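DUF3992 domain-containing protein (Bacillus cereus, PDB 7A02) is a subunit of endospore appendages, disulfide-linked pili carried by Bacillus endospores, whose precise biological role is not established. Local coordinates at residues I45-Y50 with R90-V95; Y50-T55 with T105-M110; P59-F64 with T76-T81; V63-G68 with T94-G99. All blocks are in the same frame, centred on the assembly; numbering follows the deposited sequence.

Interaction 1: I45-Y50 with R90-V95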
loop_
_atom_site.group_PDB
_atom_site.type_symbol
_atom_site.label_atom_id
_atom_site.label_comp_id
_atom_site.label_asym_id
_atom_site.label_seq_id
_atom_site.Cartn_x
_atom_site.Cartn_y
_atom_site.Cartn_z
ATOM N N ILE A 45 37.443 -9.332 3.916
ATOM C CA ILE A 45 38.422 -8.290 4.171
ATOM C C ILE A 45 38.763 -7.634 2.845
ATOM O O ILE A 45 38.926 -8.306 1.827
ATOM C CB ILE A 45 39.669 -8.859 4.886
ATOM C CG1 ILE A 45 40.561 -7.725 5.368
ATOM C CG2 ILE A 45 40.435 -9.792 3.988
ATOM C CD1 ILE A 45 41.609 -8.163 6.331
ATOM N N TYR A 46 38.825 -6.309 2.861
ATOM C CA TYR A 46 39.201 -5.520 1.699
ATOM C C TYR A 46 40.256 -4.531 2.153
ATOM O O TYR A 46 40.029 -3.784 3.107
ATOM C CB TYR A 46 37.996 -4.789 1.113
ATOM C CG TYR A 46 37.025 -5.685 0.395
ATOM C CD1 TYR A 46 36.162 -6.500 1.098
ATOM C CD2 TYR A 46 36.961 -5.703 -0.985
ATOM C CE1 TYR A 46 35.277 -7.317 0.451
ATOM C CE2 TYR A 46 36.076 -6.516 -1.638
ATOM C CZ TYR A 46 35.236 -7.319 -0.915
ATOM O OH TYR A 46 34.348 -8.138 -1.562
ATOM N N ALA A 47 41.402 -4.525 1.488
ATOM C CA ALA A 47 42.515 -3.704 1.929
ATOM C C ALA A 47 43.081 -2.913 0.766
ATOM O O ALA A 47 43.300 -3.458 -0.314
ATOM C CB ALA A 47 43.606 -4.559 2.555
ATOM N N SER A 48 43.332 -1.630 1.002
ATOM C CA SER A 48 43.971 -0.752 0.035
ATOM C C SER A 48 45.194 -0.120 0.674
ATOM O O SER A 48 45.227 0.100 1.885
ATOM C CB SER A 48 43.026 0.348 -0.442
ATOM O OG SER A 48 41.909 -0.196 -1.113
ATOM N N GLY A 49 46.200 0.168 -0.138
ATOM C CA GLY A 49 47.388 0.801 0.401
ATOM C C GLY A 49 48.502 0.915 -0.609
ATOM O O GLY A 49 48.285 0.780 -1.811
ATOM N N TYR A 50 49.704 1.182 -0.099
ATOM C CA TYR A 50 50.886 1.312 -0.938
ATOM C C TYR A 50 52.087 0.717 -0.225
ATOM O O TYR A 50 52.089 0.536 0.993
ATOM C CB TYR A 50 51.184 2.771 -1.303
ATOM C CG TYR A 50 51.519 3.657 -0.126
ATOM C CD1 TYR A 50 50.572 4.488 0.425
ATOM C CD2 TYR A 50 52.788 3.670 0.422
ATOM C CE1 TYR A 50 50.871 5.292 1.488
ATOM C CE2 TYR A 50 53.092 4.468 1.487
ATOM C CZ TYR A 50 52.129 5.277 2.015
ATOM O OH TYR A 50 52.424 6.085 3.080
ATOM N N ARG A 90 41.300 -8.407 -1.862
ATOM C CA ARG A 90 40.360 -9.053 -0.961
ATOM C C ARG A 90 40.723 -10.522 -0.810
ATOM O O ARG A 90 41.447 -11.085 -1.630
ATOM C CB ARG A 90 38.925 -8.976 -1.458
ATOM C CG ARG A 90 38.721 -9.702 -2.746
ATOM C CD ARG A 90 37.265 -9.794 -3.068
ATOM N NE ARG A 90 37.049 -10.606 -4.255
ATOM C CZ ARG A 90 36.311 -10.250 -5.295
ATOM N NH1 ARG A 90 35.666 -9.097 -5.301
ATOM N NH2 ARG A 90 36.194 -11.074 -6.321
ATOM N N ARG A 91 40.180 -11.142 0.235
ATOM C CA ARG A 91 40.451 -12.538 0.580
ATOM C C ARG A 91 41.935 -12.883 0.499
ATOM O O ARG A 91 42.389 -13.603 -0.387
ATOM C CB ARG A 91 39.636 -13.525 -0.257
ATOM C CG ARG A 91 38.274 -13.877 0.323
ATOM C CD ARG A 91 37.174 -14.104 -0.697
ATOM N NE ARG A 91 36.681 -12.939 -1.410
ATOM C CZ ARG A 91 35.495 -12.925 -2.011
ATOM N NH1 ARG A 91 35.059 -11.849 -2.645
ATOM N NH2 ARG A 91 34.739 -14.014 -1.982
ATOM N N PHE A 92 42.691 -12.359 1.454
ATOM C CA PHE A 92 44.070 -12.759 1.657
ATOM C C PHE A 92 44.296 -13.031 3.134
ATOM O O PHE A 92 43.583 -12.519 3.997
ATOM C CB PHE A 92 45.053 -11.700 1.153
ATOM C CG PHE A 92 44.923 -10.379 1.835
ATOM C CD1 PHE A 92 44.016 -9.445 1.391
ATOM C CD2 PHE A 92 45.716 -10.066 2.913
ATOM C CE1 PHE A 92 43.897 -8.237 2.015
ATOM C CE2 PHE A 92 45.601 -8.860 3.537
ATOM C CZ PHE A 92 44.689 -7.944 3.088
ATOM N N ASP A 93 45.302 -13.846 3.421
ATOM C CA ASP A 93 45.553 -14.300 4.779
ATOM C C ASP A 93 46.847 -13.742 5.351
ATOM O O ASP A 93 46.880 -13.337 6.514
ATOM C CB ASP A 93 45.576 -15.833 4.797
ATOM C CG ASP A 93 45.614 -16.404 6.195
ATOM O OD1 ASP A 93 45.653 -15.626 7.168
ATOM O OD2 ASP A 93 45.599 -17.645 6.323
ATOM N N THR A 94 47.921 -13.705 4.568
ATOM C CA THR A 94 49.183 -13.145 5.028
ATOM C C THR A 94 49.794 -12.312 3.915
ATOM O O THR A 94 49.389 -12.395 2.757
ATOM C CB THR A 94 50.180 -14.226 5.454
ATOM O OG1 THR A 94 50.413 -15.114 4.357
ATOM C CG2 THR A 94 49.655 -15.018 6.629
ATOM N N VAL A 95 50.774 -11.492 4.277
ATOM C CA VAL A 95 51.570 -10.742 3.314
ATOM C C VAL A 95 53.036 -10.946 3.654
ATOM O O VAL A 95 53.419 -10.897 4.826
ATOM C CB VAL A 95 51.220 -9.241 3.313
ATOM C CG1 VAL A 95 51.875 -8.561 2.145
ATOM C CG2 VAL A 95 49.732 -9.040 3.259
#
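Tyr46 and Arg90 meet as an antiparallel, non-hydrogen-bonded pair, and the side-chain contact is a CH-pi one: Arg90 CB lies over one face of the Tyr46 ring, 3.9 Å from its centroid. Arg90 CG sits between its own backbone N and carbonyl carbon (chi1 63°), and the chain then runs extended to NE beside the tyrosine, pointing the same way. Its CD reaches Tyr46 OH at 3.7 Å. The guanidinium plane is turned steeply against the ring, at 76°.

Polar contacts are modest. Arg91 N gives a weak hydrogen bond to Ile45 O (3.5 Å), and the same oxygen takes a CA-H...O contact from Arg90 CA at 3.2 Å.

The apolar contacts centre on Phe92. Ala47 CB touches the edge of its ring, near the ring plane, with CZ 3.6 Å away, while Ile45 CG2 approaches CE1 more loosely at 4.3 Å.

Arg90 ends strand 84-90, which borders strand 46-55 in one sheet; Arg91 to Asp93 carry the chain over to strand 94-98 of the other, with Phe92 buried on the way. On the outer side, Tyr114 of a second subunit meets the Tyr46 ring.

Interaction 2: Y50-T55 with T105-M110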
loop_
_atom_site.group_PDB
_atom_site.type_symbol
_atom_site.label_atom_id
_atom_site.label_comp_id
_atom_site.label_asym_id
_atom_site.label_seq_id
_atom_site.Cartn_x
_atom_site.Cartn_y
_atom_site.Cartn_z
ATOM N N TYR A 50 49.704 1.182 -0.099
ATOM C CA TYR A 50 50.886 1.312 -0.938
ATOM C C TYR A 50 52.087 0.717 -0.225
ATOM O O TYR A 50 52.089 0.536 0.993
ATOM C CB TYR A 50 51.184 2.771 -1.303
ATOM C CG TYR A 50 51.519 3.657 -0.126
ATOM C CD1 TYR A 50 50.572 4.488 0.425
ATOM C CD2 TYR A 50 52.788 3.670 0.422
ATOM C CE1 TYR A 50 50.871 5.292 1.488
ATOM C CE2 TYR A 50 53.092 4.468 1.487
ATOM C CZ TYR A 50 52.129 5.277 2.015
ATOM O OH TYR A 50 52.424 6.085 3.080
ATOM N N LEU A 51 53.115 0.420 -1.010
ATOM C CA LEU A 51 54.423 0.026 -0.513
ATOM C C LEU A 51 55.460 0.929 -1.155
ATOM O O LEU A 51 55.452 1.114 -2.377
ATOM C CB LEU A 51 54.737 -1.431 -0.833
ATOM C CG LEU A 51 56.075 -1.925 -0.298
ATOM C CD1 LEU A 51 55.905 -2.476 1.090
ATOM C CD2 LEU A 51 56.673 -2.964 -1.209
ATOM N N LYS A 52 56.338 1.492 -0.331
ATOM C CA LYS A 52 57.402 2.378 -0.780
ATOM C C LYS A 52 58.741 1.784 -0.380
ATOM O O LYS A 52 58.960 1.483 0.795
ATOM C CB LYS A 52 57.251 3.773 -0.181
ATOM C CG LYS A 52 58.413 4.686 -0.511
ATOM C CD LYS A 52 58.101 6.159 -0.302
ATOM C CE LYS A 52 57.309 6.439 0.962
ATOM N NZ LYS A 52 57.795 5.677 2.142
ATOM N N VAL A 53 59.635 1.632 -1.347
ATOM C CA VAL A 53 60.979 1.130 -1.100
ATOM C C VAL A 53 61.896 2.336 -1.007
ATOM O O VAL A 53 62.134 3.029 -2.001
ATOM C CB VAL A 53 61.435 0.159 -2.192
ATOM C CG1 VAL A 53 62.880 -0.203 -1.987
ATOM C CG2 VAL A 53 60.584 -1.081 -2.163
ATOM N N ASP A 54 62.417 2.587 0.189
ATOM C CA ASP A 54 63.145 3.821 0.455
ATOM C C ASP A 54 64.627 3.682 0.130
ATOM O O ASP A 54 65.150 4.408 -0.719
ATOM C CB ASP A 54 62.952 4.234 1.915
ATOM C CG ASP A 54 63.342 5.669 2.166
ATOM O OD1 ASP A 54 62.674 6.571 1.621
ATOM O OD2 ASP A 54 64.315 5.899 2.913
ATOM N N THR A 55 65.316 2.759 0.792
ATOM C CA THR A 55 66.747 2.613 0.576
ATOM C C THR A 55 67.103 1.151 0.376
ATOM O O THR A 55 66.384 0.247 0.804
ATOM C CB THR A 55 67.575 3.168 1.739
ATOM O OG1 THR A 55 67.298 2.423 2.926
ATOM C CG2 THR A 55 67.254 4.634 1.980
ATOM N N THR A 105 65.106 -0.977 3.100
ATOM C CA THR A 105 64.118 -0.562 4.079
ATOM C C THR A 105 63.146 0.421 3.451
ATOM O O THR A 105 63.467 1.109 2.476
ATOM C CB THR A 105 64.758 0.058 5.321
ATOM O OG1 THR A 105 63.762 0.206 6.338
ATOM C CG2 THR A 105 65.319 1.416 5.007
ATOM N N GLY A 106 61.956 0.469 4.033
ATOM C CA GLY A 106 60.898 1.298 3.494
ATOM C C GLY A 106 59.692 1.332 4.403
ATOM O O GLY A 106 59.771 0.971 5.575
ATOM N N GLU A 107 58.565 1.760 3.839
ATOM C CA GLU A 107 57.326 1.954 4.577
ATOM C C GLU A 107 56.239 1.021 4.061
ATOM O O GLU A 107 56.379 0.379 3.021
ATOM C CB GLU A 107 56.850 3.403 4.470
ATOM C CG GLU A 107 57.648 4.369 5.301
ATOM C CD GLU A 107 57.143 5.787 5.174
ATOM O OE1 GLU A 107 57.705 6.546 4.358
ATOM O OE2 GLU A 107 56.183 6.143 5.887
ATOM N N PHE A 108 55.139 0.955 4.808
ATOM C CA PHE A 108 54.000 0.124 4.421
ATOM C C PHE A 108 52.753 0.651 5.107
ATOM O O PHE A 108 52.677 0.630 6.338
ATOM C CB PHE A 108 54.248 -1.326 4.794
ATOM C CG PHE A 108 53.113 -2.242 4.470
ATOM C CD1 PHE A 108 52.875 -2.632 3.172
ATOM C CD2 PHE A 108 52.301 -2.736 5.467
ATOM C CE1 PHE A 108 51.841 -3.479 2.874
ATOM C CE2 PHE A 108 51.268 -3.584 5.170
ATOM C CZ PHE A 108 51.040 -3.955 3.874
ATOM N N CYS A 109 51.783 1.109 4.323
ATOM C CA CYS A 109 50.535 1.668 4.824
ATOM C C CYS A 109 49.359 0.892 4.259
ATOM O O CYS A 109 49.369 0.510 3.088
ATOM C CB CYS A 109 50.406 3.139 4.447
ATOM S SG CYS A 109 48.746 3.822 4.614
ATOM N N MET A 110 48.338 0.667 5.084
ATOM C CA MET A 110 47.194 -0.115 4.631
ATOM C C MET A 110 45.941 0.245 5.413
ATOM O O MET A 110 45.975 0.308 6.643
ATOM C CB MET A 110 47.484 -1.608 4.765
ATOM C CG MET A 110 46.286 -2.492 4.552
ATOM S SD MET A 110 46.638 -4.223 4.875
ATOM C CE MET A 110 47.610 -4.622 3.439
#
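Tyr50 and Cys109 face each other as a hydrogen-bonded antiparallel pair, the tyrosine ring covering the cysteine. Cys109 CB lies over the ring face in a CH-pi contact, 4.0 Å from the Tyr50 centroid, while SG stands obliquely to the ring. Tyr50 CG takes the crowded position between its backbone N and carbonyl carbon (chi1 64°). The outer part of the ring makes the contact, with Tyr50 CE1 and CZ each 3.7 Å from Cys109 CB.

On the same face, Lys52 and Glu107 lie side by side, pointing the same way, and are modelled as a salt bridge between NZ and OE1, its very short length doubtful at 3.0 Å resolution. The lysine chain bends at chi3 and chi4. On the other face, Leu51 CD1 packs on Phe108 CD1 at 3.7 Å.

Backbone pairing sets these partners opposite one another. Glu107 N bonds to Lys52 O (3.1 Å), and Gly106 CA adds a CA-H...O contact to that same oxygen at 3.3 Å. Further on, Thr105 O accepts from both Asp54 N (2.9 Å) and Thr55 N (3.0 Å): a classic beta bulge that shifts the register by one residue.

Along the other side of strand 104-114, within the same sheet, Trp27 of strand 19-29 donates from NE1 to Glu107 O, and its carbonyl oxygen is hydrogen-bonded to Thr105 OG1. Val53 and Phe108 face Val60 and Ile62 of the opposing sheet. Strands 46-55 and 104-114 are the central pair of one of two facing sheets, a beta-sandwich with jelly-roll strand order.

Interaction 3: P59-F64 with T76-T81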
loop_
_atom_site.group_PDB
_atom_site.type_symbol
_atom_site.label_atom_id
_atom_site.label_comp_id
_atom_site.label_asym_id
_atom_site.label_seq_id
_atom_site.Cartn_x
_atom_site.Cartn_y
_atom_site.Cartn_z
ATOM N N PRO A 59 65.259 -5.025 -6.511
ATOM C CA PRO A 59 63.817 -4.918 -6.294
ATOM C C PRO A 59 63.373 -5.685 -5.061
ATOM O O PRO A 59 64.016 -6.635 -4.613
ATOM C CB PRO A 59 63.220 -5.527 -7.567
ATOM C CG PRO A 59 64.354 -5.619 -8.535
ATOM C CD PRO A 59 65.574 -5.802 -7.714
ATOM N N VAL A 60 62.246 -5.248 -4.509
ATOM C CA VAL A 60 61.602 -5.902 -3.378
ATOM C C VAL A 60 60.279 -6.475 -3.861
ATOM O O VAL A 60 59.524 -5.796 -4.567
ATOM C CB VAL A 60 61.389 -4.926 -2.210
ATOM C CG1 VAL A 60 60.708 -5.623 -1.060
ATOM C CG2 VAL A 60 62.708 -4.352 -1.767
ATOM N N THR A 61 60.004 -7.723 -3.497
ATOM C CA THR A 61 58.822 -8.436 -3.962
ATOM C C THR A 61 57.839 -8.621 -2.816
ATOM O O THR A 61 58.197 -9.167 -1.770
ATOM C CB THR A 61 59.201 -9.795 -4.543
ATOM O OG1 THR A 61 60.030 -9.606 -5.694
ATOM C CG2 THR A 61 57.961 -10.554 -4.951
ATOM N N ILE A 62 56.603 -8.178 -3.025
ATOM C CA ILE A 62 55.527 -8.313 -2.051
ATOM C C ILE A 62 54.528 -9.330 -2.581
ATOM O O ILE A 62 54.163 -9.296 -3.763
ATOM C CB ILE A 62 54.857 -6.958 -1.757
ATOM C CG1 ILE A 62 53.911 -7.076 -0.568
ATOM C CG2 ILE A 62 54.156 -6.399 -2.975
ATOM C CD1 ILE A 62 53.466 -5.756 -0.025
ATOM N N VAL A 63 54.120 -10.262 -1.721
ATOM C CA VAL A 63 53.217 -11.339 -2.106
ATOM C C VAL A 63 52.094 -11.442 -1.086
ATOM O O VAL A 63 52.350 -11.475 0.122
ATOM C CB VAL A 63 53.949 -12.686 -2.226
ATOM C CG1 VAL A 63 53.001 -13.747 -2.709
ATOM C CG2 VAL A 63 55.115 -12.571 -3.175
ATOM N N PHE A 64 50.856 -11.503 -1.574
ATOM C CA PHE A 64 49.680 -11.737 -0.745
ATOM C C PHE A 64 49.290 -13.204 -0.847
ATOM O O PHE A 64 49.176 -13.741 -1.950
ATOM C CB PHE A 64 48.505 -10.868 -1.190
ATOM C CG PHE A 64 48.763 -9.394 -1.109
ATOM C CD1 PHE A 64 49.493 -8.750 -2.082
ATOM C CD2 PHE A 64 48.248 -8.649 -0.072
ATOM C CE1 PHE A 64 49.718 -7.402 -2.010
ATOM C CE2 PHE A 64 48.472 -7.300 -0.002
ATOM C CZ PHE A 64 49.208 -6.679 -0.970
ATOM N N THR A 76 51.012 -10.464 -6.493
ATOM C CA THR A 76 52.460 -10.340 -6.382
ATOM C C THR A 76 52.910 -9.097 -7.132
ATOM O O THR A 76 52.552 -8.918 -8.298
ATOM C CB THR A 76 53.163 -11.576 -6.945
ATOM O OG1 THR A 76 53.001 -12.672 -6.040
ATOM C CG2 THR A 76 54.642 -11.307 -7.134
ATOM N N ILE A 77 53.695 -8.247 -6.471
ATOM C CA ILE A 77 54.184 -7.009 -7.067
ATOM C C ILE A 77 55.680 -6.890 -6.809
ATOM O O ILE A 77 56.160 -7.233 -5.725
ATOM C CB ILE A 77 53.441 -5.778 -6.512
ATOM C CG1 ILE A 77 51.958 -5.848 -6.848
ATOM C CG2 ILE A 77 53.994 -4.511 -7.107
ATOM C CD1 ILE A 77 51.135 -4.819 -6.126
ATOM N N VAL A 78 56.417 -6.404 -7.804
ATOM C CA VAL A 78 57.857 -6.184 -7.698
ATOM C C VAL A 78 58.118 -4.689 -7.824
ATOM O O VAL A 78 57.736 -4.073 -8.826
ATOM C CB VAL A 78 58.630 -6.967 -8.765
ATOM C CG1 VAL A 78 60.019 -6.406 -8.918
ATOM C CG2 VAL A 78 58.692 -8.428 -8.395
ATOM N N VAL A 79 58.778 -4.111 -6.824
ATOM C CA VAL A 79 58.958 -2.667 -6.722
ATOM C C VAL A 79 60.447 -2.358 -6.734
ATOM O O VAL A 79 61.219 -2.971 -5.990
ATOM C CB VAL A 79 58.304 -2.110 -5.446
ATOM C CG1 VAL A 79 58.626 -0.648 -5.281
ATOM C CG2 VAL A 79 56.818 -2.327 -5.479
ATOM N N ALA A 80 60.848 -1.411 -7.577
ATOM C CA ALA A 80 62.232 -0.978 -7.632
ATOM C C ALA A 80 62.521 0.033 -6.527
ATOM O O ALA A 80 61.617 0.590 -5.906
ATOM C CB ALA A 80 62.553 -0.377 -8.996
ATOM N N THR A 81 63.806 0.275 -6.290
ATOM C CA THR A 81 64.226 1.189 -5.237
ATOM C C THR A 81 63.985 2.630 -5.661
ATOM O O THR A 81 64.296 3.013 -6.789
ATOM C CB THR A 81 65.700 0.984 -4.907
ATOM O OG1 THR A 81 65.928 -0.389 -4.580
ATOM C CG2 THR A 81 66.097 1.840 -3.728
#
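Ile62 and Ile77 stand side by side as a hydrogen-bonded antiparallel pair and point the same way, into the protein. Ile62 CG1 is anti to the backbone N (chi1 -170°), which leaves CG2 as the branch turned to the partner strand; it meets Ile77 CB at 3.7 Å. In Ile77 it is CG2 that lies anti to the backbone N, with CG1 anti to the carbonyl carbon (chi1 -62°), so two identical residues face each other in different conformations. Val60 and Val79 repeat the pairing further along this buried face.

The other face carries Thr61, Val63, Thr76 and Val78. Thr61 and Val78 cross obliquely, and the methyl CG2 of Val78 lies against Thr61 OG1 while the methyl of Thr61 turns toward Thr76 CG2, 4.0 Å off. Thr76 in turn lies alongside Val63, its OG1 beside both methyls of the valine. Val78 CG1 rests on Pro59 CB at 3.6 Å, just before the strand begins.

Four backbone bonds, two at each hydrogen-bonded pair, join the strands; those from Ile62 N to Ile77 O and from Val60 N to Val79 O are each 2.9 Å. Inward, Val60 and Val79 pack on Val53, and Ile77 on Ala85, of the facing sheet. The arrangement is a regular antiparallel beta-hairpin of a jelly-roll, strands 60-66 and 72-79, with strand 72-79 outermost in its sheet within this chain.

Interaction 4: V63-G68 with T94-G99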
loop_
_atom_site.group_PDB
_atom_site.type_symbol
_atom_site.label_atom_id
_atom_site.label_comp_id
_atom_site.label_asym_id
_atom_site.label_seq_id
_atom_site.Cartn_x
_atom_site.Cartn_y
_atom_site.Cartn_z
ATOM N N VAL A 63 54.120 -10.262 -1.721
ATOM C CA VAL A 63 53.217 -11.339 -2.106
ATOM C C VAL A 63 52.094 -11.442 -1.086
ATOM O O VAL A 63 52.350 -11.475 0.122
ATOM C CB VAL A 63 53.949 -12.686 -2.226
ATOM C CG1 VAL A 63 53.001 -13.747 -2.709
ATOM C CG2 VAL A 63 55.115 -12.571 -3.175
ATOM N N PHE A 64 50.856 -11.503 -1.574
ATOM C CA PHE A 64 49.680 -11.737 -0.745
ATOM C C PHE A 64 49.290 -13.204 -0.847
ATOM O O PHE A 64 49.176 -13.741 -1.950
ATOM C CB PHE A 64 48.505 -10.868 -1.190
ATOM C CG PHE A 64 48.763 -9.394 -1.109
ATOM C CD1 PHE A 64 49.493 -8.750 -2.082
ATOM C CD2 PHE A 64 48.248 -8.649 -0.072
ATOM C CE1 PHE A 64 49.718 -7.402 -2.010
ATOM C CE2 PHE A 64 48.472 -7.300 -0.002
ATOM C CZ PHE A 64 49.208 -6.679 -0.970
ATOM N N TYR A 65 49.073 -13.846 0.296
ATOM C CA TYR A 65 48.788 -15.271 0.358
ATOM C C TYR A 65 47.426 -15.511 0.979
ATOM O O TYR A 65 47.093 -14.934 2.019
ATOM C CB TYR A 65 49.837 -16.012 1.174
ATOM C CG TYR A 65 51.159 -16.172 0.481
ATOM C CD1 TYR A 65 51.273 -16.944 -0.656
ATOM C CD2 TYR A 65 52.290 -15.547 0.963
ATOM C CE1 TYR A 65 52.475 -17.092 -1.291
ATOM C CE2 TYR A 65 53.495 -15.689 0.336
ATOM C CZ TYR A 65 53.584 -16.463 -0.790
ATOM O OH TYR A 65 54.794 -16.606 -1.423
ATOM N N SER A 66 46.653 -16.385 0.344
ATOM C CA SER A 66 45.372 -16.846 0.862
ATOM C C SER A 66 45.522 -18.312 1.229
ATOM O O SER A 66 45.662 -19.164 0.348
ATOM C CB SER A 66 44.260 -16.654 -0.161
ATOM O OG SER A 66 43.173 -17.510 0.124
ATOM N N GLY A 67 45.496 -18.607 2.521
ATOM C CA GLY A 67 45.666 -19.970 2.970
ATOM C C GLY A 67 47.079 -20.259 3.422
ATOM O O GLY A 67 47.644 -21.303 3.089
ATOM N N GLY A 68 47.664 -19.337 4.174
ATOM C CA GLY A 68 49.010 -19.518 4.675
ATOM C C GLY A 68 50.057 -19.198 3.633
ATOM O O GLY A 68 49.770 -18.931 2.464
ATOM N N THR A 94 47.921 -13.705 4.568
ATOM C CA THR A 94 49.183 -13.145 5.028
ATOM C C THR A 94 49.794 -12.312 3.915
ATOM O O THR A 94 49.389 -12.395 2.757
ATOM C CB THR A 94 50.180 -14.226 5.454
ATOM O OG1 THR A 94 50.413 -15.114 4.357
ATOM C CG2 THR A 94 49.655 -15.018 6.629
ATOM N N VAL A 95 50.774 -11.492 4.277
ATOM C CA VAL A 95 51.570 -10.742 3.314
ATOM C C VAL A 95 53.036 -10.946 3.654
ATOM O O VAL A 95 53.419 -10.897 4.826
ATOM C CB VAL A 95 51.220 -9.241 3.313
ATOM C CG1 VAL A 95 51.875 -8.561 2.145
ATOM C CG2 VAL A 95 49.732 -9.040 3.259
ATOM N N THR A 96 53.856 -11.191 2.636
ATOM C CA THR A 96 55.285 -11.373 2.849
ATOM C C THR A 96 56.076 -10.475 1.916
ATOM O O THR A 96 55.650 -10.180 0.796
ATOM C CB THR A 96 55.737 -12.818 2.630
ATOM O OG1 THR A 96 55.697 -13.125 1.233
ATOM C CG2 THR A 96 54.849 -13.781 3.378
ATOM N N ILE A 97 57.241 -10.053 2.394
ATOM C CA ILE A 97 58.174 -9.259 1.608
ATOM C C ILE A 97 59.494 -10.004 1.482
ATOM O O ILE A 97 59.940 -10.696 2.404
ATOM C CB ILE A 97 58.395 -7.849 2.197
ATOM C CG1 ILE A 97 58.996 -7.935 3.595
ATOM C CG2 ILE A 97 57.111 -7.064 2.211
ATOM C CD1 ILE A 97 59.444 -6.615 4.131
ATOM N N LEU A 98 60.103 -9.874 0.307
ATOM C CA LEU A 98 61.366 -10.524 -0.017
ATOM C C LEU A 98 62.294 -9.495 -0.636
ATOM O O LEU A 98 61.895 -8.775 -1.554
ATOM C CB LEU A 98 61.149 -11.685 -0.985
ATOM C CG LEU A 98 62.390 -12.484 -1.357
ATOM C CD1 LEU A 98 62.968 -13.146 -0.139
ATOM C CD2 LEU A 98 62.051 -13.511 -2.411
ATOM N N GLY A 99 63.531 -9.437 -0.150
ATOM C CA GLY A 99 64.510 -8.501 -0.660
ATOM C C GLY A 99 65.883 -9.138 -0.774
ATOM O O GLY A 99 66.128 -10.234 -0.269
#
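Phe64 and Val95 pair across two antiparallel strands, 60-66 and 94-98, that are neighbours in the middle of one sheet although far apart in sequence. The pair is non-hydrogen-bonded, and its side chains lie side by side on the buried face. Val95 CG2 touches Phe64 CD2 at 3.7 Å, whereas CG1 sits above one face of the ring, offset toward the rim. Phe87 of the opposing sheet meets the Phe64 ring edge-to-face.

On the outer face two threonines of strand 94-98 line one edge of Tyr65. Thr94 OG1 reaches Tyr65 CB at 3.4 Å and borders the ring near its plane. Thr96 comes to the same rim at about a right angle to the tyrosine, its OG1 3.5 Å from Tyr65 CE2 and its methyl in the ring plane. Tyr65 CG is anti to the carbonyl carbon (chi1 -74°), and one face of the ring is covered by Val63 CG1 from two residues earlier.

The sheet runs 34-38, 94-98, 60-66, 72-79 and the facing one 19-29, 104-114, 46-55, 84-90, the strand order of a jelly-roll. Val63 and Thr96 form one hydrogen-bonded pair, with Thr96 N to Val63 O at 2.9 Å. Tyr65 and Thr94 form the next, where Tyr65 N bonds to Thr94 O, also at 2.9 Å. Asp93 and Thr94 both face Tyr65, a classic beta bulge at the start of strand 94-98. Asp93 OD2 also takes a weak hydrogen bond from Gly68 N.

Overall arrangement
Interactions 3 and 4 share strand 60-66, which has strand 72-79 as one neighbour and strand 94-98 as the other; their centres are about 11 Å apart. Interaction 2 belongs to the facing sheet, its centre about 10 Å from that of interaction 3, and Val53 packs there against Val60 and Val79 across the core. Interaction 1 lies where the chain leaves strand 84-90 and crosses to strand 94-98 of the other sheet, sharing Tyr50 with interaction 2 and Thr94 and Val95 with interaction 4. Along the chain, interactions 3 and 4 are nested inside the loop closed by 50-55 with 105-110. One local hairpin, interaction 3, and three contacts between more distant parts thus build the two facing sheets of this jelly-roll pilus subunit.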